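Local atomic coordinates of Ps01740 (Pseudomonas sp. UW4, PDB entry 5UIF), a protein that is a homologue of cis-3-chloroacrylic acid dehalogenase in the tautomerase superfamily and probably acts on small organic acids as a dehalogenase or tautomerase. Residues A[16-19]-A[20-24]. Sequence-based numbering, arbitrary orientation.
Sequences QRQS and LAESI
Gln-18 carries its CG anti to the backbone N (chi1 -180°) and then bends at chi2, while Glu-22, with CG beside its own N, runs extended to its carboxylate; the two side chains thereby meet one helical turn apart. Gln-18 NE2 donates to Glu-22 OE2 at 3.2 Å, with an N-H...O angle of 156°. The acceptor lies in the amide plane of the glutamine, yet the N-H reaches the carboxylate from well out of its plane, and the two planes stand 84° apart. The same pair is also joined through the backbone of helix 14-32, where the N-H groups of Leu-20 to Ser-23 bond to the carbonyls of Gln-16 to Ser-19; Glu-22 N lies 3.1 Å from Gln-18 O. Ser-19 O also accepts from a water, 3.0 Å away, which makes a weak second bond to Glu-22 OE1. In this beta-alpha-beta crossover helix, Leu-20 packs on helix 73-91 and on Phe-43, whereas Gln-18 and Ala-21 touch Phe-52 of the second subunit. The amide N-H donates to a carboxylate that is probably ionised, a charge-assisted hydrogen bond that, being single and long, probably tethers the exposed Glu-22 only modestly and cannot neutralise its charge.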
# COMPACT_ATOMS: atom_id res chain seq x y z
N GLN A 16 20.69 -7.35 -5.62
CA GLN A 16 20.08 -6.09 -6.03
C GLN A 16 19.20 -5.50 -4.93
O GLN A 16 19.19 -4.29 -4.72
CB GLN A 16 19.26 -6.29 -7.31
CG GLN A 16 20.12 -6.38 -8.57
CD GLN A 16 19.29 -6.63 -9.81
OE1 GLN A 16 18.45 -7.52 -9.84
NE2 GLN A 16 19.54 -5.84 -10.85
N ARG A 17 18.47 -6.36 -4.23
CA ARG A 17 17.63 -5.91 -3.12
C ARG A 17 18.49 -5.39 -1.97
O ARG A 17 18.12 -4.43 -1.30
CB ARG A 17 16.72 -7.04 -2.64
CG ARG A 17 15.55 -7.32 -3.57
CD ARG A 17 14.58 -8.31 -2.95
NE ARG A 17 15.17 -9.63 -2.78
CZ ARG A 17 15.09 -10.61 -3.68
NH1 ARG A 17 14.42 -10.41 -4.81
NH2 ARG A 17 15.66 -11.78 -3.45
N GLN A 18 19.63 -6.03 -1.76
CA GLN A 18 20.58 -5.59 -0.74
C GLN A 18 21.14 -4.21 -1.10
O GLN A 18 21.23 -3.33 -0.25
CB GLN A 18 21.72 -6.60 -0.59
CG GLN A 18 22.75 -6.21 0.45
CD GLN A 18 22.20 -6.25 1.87
OE1 GLN A 18 21.35 -7.08 2.19
NE2 GLN A 18 22.69 -5.36 2.72
N SER A 19 21.51 -4.05 -2.36
CA SER A 19 22.07 -2.79 -2.84
C SER A 19 21.06 -1.65 -2.75
O SER A 19 21.37 -0.57 -2.27
CB SER A 19 22.56 -2.94 -4.29
OG SER A 19 23.57 -3.92 -4.39
N LEU A 20 19.84 -1.92 -3.21
CA LEU A 20 18.78 -0.91 -3.22
C LEU A 20 18.38 -0.51 -1.80
O LEU A 20 18.10 0.66 -1.54
CB LEU A 20 17.57 -1.42 -3.99
CG LEU A 20 17.74 -1.53 -5.51
CD1 LEU A 20 16.55 -2.24 -6.14
CD2 LEU A 20 17.93 -0.15 -6.13
N ALA A 21 18.35 -1.48 -0.89
CA ALA A 21 18.00 -1.21 0.50
C ALA A 21 19.04 -0.32 1.17
O ALA A 21 18.70 0.61 1.90
CB ALA A 21 17.84 -2.51 1.26
N GLU A 22 20.31 -0.61 0.91
CA GLU A 22 21.40 0.19 1.45
C GLU A 22 21.41 1.58 0.84
O GLU A 22 21.68 2.57 1.52
CB GLU A 22 22.75 -0.50 1.21
CG GLU A 22 22.98 -1.76 2.03
CD GLU A 22 24.31 -2.42 1.72
OE1 GLU A 22 24.79 -2.28 0.58
OE2 GLU A 22 24.87 -3.07 2.63
N SER A 23 21.12 1.65 -0.46
CA SER A 23 21.12 2.92 -1.18
C SER A 23 20.00 3.83 -0.71
O SER A 23 20.23 5.00 -0.39
CB SER A 23 21.00 2.67 -2.69
OG SER A 23 20.96 3.90 -3.40
N ILE A 24 18.78 3.30 -0.66
CA ILE A 24 17.61 4.06 -0.22
C ILE A 24 17.80 4.58 1.21
O ILE A 24 17.49 5.73 1.51
CB ILE A 24 16.33 3.21 -0.29
CG1 ILE A 24 15.95 2.96 -1.76
CG2 ILE A 24 15.18 3.91 0.42
CD1 ILE A 24 14.75 2.05 -1.92
O HOH W 1 24.40 -0.48 -2.30